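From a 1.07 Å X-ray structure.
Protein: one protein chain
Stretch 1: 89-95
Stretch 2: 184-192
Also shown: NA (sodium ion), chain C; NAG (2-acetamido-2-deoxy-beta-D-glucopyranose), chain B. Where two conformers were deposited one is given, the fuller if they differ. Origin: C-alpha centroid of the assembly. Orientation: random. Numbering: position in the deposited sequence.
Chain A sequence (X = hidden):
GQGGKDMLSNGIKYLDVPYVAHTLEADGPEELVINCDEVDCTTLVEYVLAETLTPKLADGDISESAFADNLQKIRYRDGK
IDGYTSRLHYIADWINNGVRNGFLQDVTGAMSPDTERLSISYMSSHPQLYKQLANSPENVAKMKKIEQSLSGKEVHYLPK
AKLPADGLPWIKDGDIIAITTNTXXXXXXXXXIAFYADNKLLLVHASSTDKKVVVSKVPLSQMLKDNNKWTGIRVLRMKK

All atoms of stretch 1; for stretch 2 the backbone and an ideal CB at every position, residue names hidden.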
# COMPACT_ATOMS: atom_id res chain seq x y z
N HIS A 89 -5.15 -4.79 6.59
CA HIS A 89 -4.13 -4.03 7.30
C HIS A 89 -2.71 -4.34 6.81
O HIS A 89 -1.89 -3.43 6.73
CB HIS A 89 -4.17 -4.33 8.79
CG HIS A 89 -5.47 -3.98 9.42
ND1 HIS A 89 -5.86 -2.68 9.58
CD2 HIS A 89 -6.47 -4.75 9.88
CE1 HIS A 89 -7.05 -2.67 10.16
NE2 HIS A 89 -7.45 -3.91 10.35
N TYR A 90 -2.43 -5.60 6.56
CA TYR A 90 -1.10 -5.99 6.12
C TYR A 90 -1.01 -5.93 4.61
O TYR A 90 -1.85 -6.49 3.90
CB TYR A 90 -0.75 -7.39 6.61
CG TYR A 90 -0.56 -7.50 8.10
CD1 TYR A 90 0.50 -6.85 8.73
CD2 TYR A 90 -1.40 -8.29 8.88
CE1 TYR A 90 0.70 -6.99 10.09
CE2 TYR A 90 -1.19 -8.44 10.24
CZ TYR A 90 -0.12 -7.80 10.83
OH TYR A 90 0.15 -7.97 12.17
N ILE A 91 0.03 -5.27 4.10
CA ILE A 91 0.11 -5.05 2.68
C ILE A 91 0.31 -6.36 1.90
O ILE A 91 -0.21 -6.48 0.80
CB ILE A 91 1.13 -3.95 2.35
CG1 ILE A 91 0.72 -2.64 3.04
CG2 ILE A 91 1.24 -3.75 0.83
CD1 ILE A 91 -0.75 -2.22 2.84
N ALA A 92 0.96 -7.37 2.47
CA ALA A 92 1.02 -8.66 1.76
C ALA A 92 -0.39 -9.16 1.49
O ALA A 92 -0.67 -9.73 0.44
CB ALA A 92 1.80 -9.69 2.55
N ASP A 93 -1.28 -8.99 2.47
CA ASP A 93 -2.67 -9.45 2.37
C ASP A 93 -3.46 -8.60 1.37
O ASP A 93 -4.24 -9.11 0.57
CB ASP A 93 -3.29 -9.36 3.77
CG ASP A 93 -4.46 -10.31 4.00
OD1 ASP A 93 -4.77 -11.18 3.16
OD2 ASP A 93 -5.04 -10.17 5.10
N TRP A 94 -3.23 -7.29 1.42
CA TRP A 94 -3.80 -6.31 0.48
C TRP A 94 -3.41 -6.67 -0.96
O TRP A 94 -4.26 -6.66 -1.85
CB TRP A 94 -3.28 -4.93 0.90
CG TRP A 94 -3.86 -3.72 0.25
CD1 TRP A 94 -4.86 -2.94 0.76
CD2 TRP A 94 -3.41 -3.07 -0.94
NE1 TRP A 94 -5.07 -1.86 -0.05
CE2 TRP A 94 -4.18 -1.90 -1.09
CE3 TRP A 94 -2.41 -3.35 -1.88
CZ2 TRP A 94 -4.00 -1.03 -2.16
CZ3 TRP A 94 -2.22 -2.46 -2.93
CH2 TRP A 94 -3.02 -1.32 -3.06
N ILE A 95 -2.14 -7.00 -1.17
CA ILE A 95 -1.66 -7.42 -2.48
C ILE A 95 -2.36 -8.71 -2.89
O ILE A 95 -2.86 -8.81 -4.02
CB ILE A 95 -0.13 -7.61 -2.44
CG1 ILE A 95 0.56 -6.26 -2.28
CG2 ILE A 95 0.35 -8.35 -3.71
CD1 ILE A 95 2.03 -6.36 -1.90
N UNK A 184 10.63 -6.24 12.96
CA UNK A 184 10.15 -7.59 13.25
C UNK A 184 8.63 -7.68 13.21
O UNK A 184 7.93 -6.86 13.81
CB UNK A 184 10.66 -8.04 14.62
N UNK A 185 8.14 -8.69 12.51
CA UNK A 185 6.72 -8.96 12.43
C UNK A 185 5.96 -8.10 11.43
O UNK A 185 4.73 -8.25 11.34
CB UNK A 185 6.10 -8.78 13.82
N UNK A 186 6.64 -7.24 10.68
CA UNK A 186 5.97 -6.36 9.74
C UNK A 186 6.61 -6.51 8.38
O UNK A 186 7.82 -6.48 8.26
CB UNK A 186 6.02 -4.90 10.21
N UNK A 187 5.79 -6.61 7.34
CA UNK A 187 6.28 -6.83 5.99
C UNK A 187 6.59 -5.56 5.21
O UNK A 187 7.58 -5.51 4.48
CB UNK A 187 5.25 -7.65 5.21
N UNK A 188 5.73 -4.55 5.34
CA UNK A 188 5.79 -3.32 4.56
C UNK A 188 5.58 -2.14 5.50
O UNK A 188 4.75 -2.21 6.41
CB UNK A 188 4.75 -3.32 3.44
N UNK A 189 6.33 -1.07 5.27
CA UNK A 189 6.30 0.13 6.12
C UNK A 189 5.73 1.37 5.45
O UNK A 189 5.37 2.30 6.15
CB UNK A 189 7.72 0.44 6.60
N UNK A 190 5.68 1.44 4.12
CA UNK A 190 5.32 2.68 3.43
C UNK A 190 4.91 2.30 2.01
O UNK A 190 5.27 1.23 1.53
CB UNK A 190 6.47 3.69 3.43
N UNK A 191 4.14 3.18 1.37
CA UNK A 191 3.70 2.98 -0.01
C UNK A 191 3.69 4.29 -0.76
O UNK A 191 3.64 5.37 -0.16
CB UNK A 191 2.31 2.34 -0.05
N UNK A 192 3.72 4.20 -2.09
CA UNK A 192 3.54 5.34 -2.93
C UNK A 192 3.36 4.91 -4.38
O UNK A 192 3.18 3.73 -4.67
CB UNK A 192 4.72 6.30 -2.79
NA NA C . 9.88 -7.25 8.60
C1 NAG B . -1.75 0.73 7.66
C2 NAG B . -2.36 -0.06 8.82
C3 NAG B . -3.86 -0.25 8.63
C4 NAG B . -4.55 1.04 8.19
C5 NAG B . -3.78 1.74 7.08
C6 NAG B . -4.44 3.08 6.76
C7 NAG B . -0.89 -1.60 10.04
C8 NAG B . -0.29 -2.97 10.14
N2 NAG B . -1.69 -1.35 9.00
O1 NAG B . -0.42 1.01 7.98
O3 NAG B . -4.40 -0.63 9.88
O4 NAG B . -5.88 0.78 7.80
O5 NAG B . -2.45 1.95 7.48
O6 NAG B . -4.45 3.91 7.90
O7 NAG B . -0.61 -0.79 10.91

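Position 184 lies in the approach to the contact, and its ideal CB has no atom of stretch 1 within 5.5 Å. Its phi/psi of -59/132 suits almost any residue, proline included. The deposited residue is Pro184, which makes no contact with stretch 1.

At position 185 the backbone is more informative. Phi is +80° with psi 3°, a region that by itself favours glycine, although asparagine or aspartate can enter it. Stretch 1 imposes nothing on the ideal CB. The residue is Gly185, whose carbonyl O lies 4.4 Å from Tyr90 CE1.

Position 186 directs its CA-to-CB bond sideways, and its ideal CB also has nothing of stretch 1 within 5.5 Å. A longer side chain could reach the ring of Tyr90, so leucine, isoleucine, methionine or a larger apolar residue would be suitable. Leu186 is found, with chi1 t and chi2 p; its end comes nearer than its CB, placing CD1 4.3 Å from Tyr90 CE1, at the edge of the ring. The backbone has a separate task: Leu186 O binds the sodium ion at 2.2 Å.

Position 187 points toward the start of helix 91-95, its ideal CB 4.8 Å from Ala92 CB. The first turn of a helix presents backbone NH groups that lack acceptors from a preceding turn, and here the amides of Ile91 and Ala92 face this position. An acceptor one bond beyond CG is favoured, aspartate or asparagine; the ideal CB, about 5.1 Å from Ala92 N, is too far for a serine or threonine hydroxyl. Aspartate has the further merit of a negative charge near the positive end of the helix dipole. Asp187, with chi1 p, accepts a hydrogen bond from Ala92 N to OD2 (2.8 Å, N-H...O angle 135°). Its OD1 receives a hydrogen bond from a water at 2.6 Å, and the same water O accepts one from Ile91 N at 2.8 Å. The carboxylate thus serves two successive amides, one directly and one through water.

Position 188 begins the strand and also points toward stretch 1. Its ideal CB is just 3.8 Å from Ile91 CB, and the extended phi/psi of -135/140 suits a beta-branched residue. Valine or isoleucine would be natural, with alanine or threonine possible. Val188 packs on Ile91, with Val188 CB 3.8 Å from Ile91 CB.

Positions 189 and 190 both point away, so stretch 1 offers no basis for choosing among many side chains. They are Ala189 and His190.

Position 191 points toward stretch 1 again, but its ideal CB finds nothing within 5.5 Å. The gap leads to Ile91 CD1 and the indole of Trp94, calling for a long apolar side chain such as methionine or leucine, or perhaps phenylalanine. Met191 is present as selenomethionine. Its SE lies 3.7 Å from Ile91 CD1, and its CE sits over one face of the Trp94 ring, 4.3 Å from the six-membered-ring centroid, in a CH-pi contact.

Position 192 is out of reach of stretch 1; its extended phi/psi of -169/-170 is readily adopted by glycine, and Gly192 occupies it.

Stretch 2, residues 184-192: PGLDVAHMG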
# COMPACT_ATOMS: atom_id res chain seq x y z
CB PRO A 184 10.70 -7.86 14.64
CG PRO A 184 11.97 -7.07 14.68
CD PRO A 184 11.64 -5.80 13.95
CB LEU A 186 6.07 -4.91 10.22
CG LEU A 186 5.31 -3.88 9.39
CD1 LEU A 186 3.81 -4.15 9.36
CD2 LEU A 186 5.63 -2.49 9.91
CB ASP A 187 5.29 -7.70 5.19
CG ASP A 187 3.89 -7.12 5.11
OD1 ASP A 187 3.39 -6.65 6.15
OD2 ASP A 187 3.32 -7.16 4.00
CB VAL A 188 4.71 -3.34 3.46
CG1 VAL A 188 4.45 -1.96 2.87
CG2 VAL A 188 5.07 -4.33 2.39
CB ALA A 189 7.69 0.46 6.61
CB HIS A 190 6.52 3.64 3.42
CG HIS A 190 6.18 5.06 3.12
ND1 HIS A 190 5.60 5.89 4.05
CD2 HIS A 190 6.36 5.80 2.00
CE1 HIS A 190 5.43 7.08 3.51
NE2 HIS A 190 5.89 7.05 2.28
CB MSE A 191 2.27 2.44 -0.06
CG MSE A 191 2.02 1.22 0.78
SE MSE A 191 0.25 0.49 0.45
CE MSE A 191 0.56 -0.38 -1.23
O HOH W 1 2.01 -4.41 5.90
O HOH W 2 8.96 -9.39 9.51
O HOH W 3 12.00 -8.34 8.95
O HOH W 4 9.74 -8.73 6.70
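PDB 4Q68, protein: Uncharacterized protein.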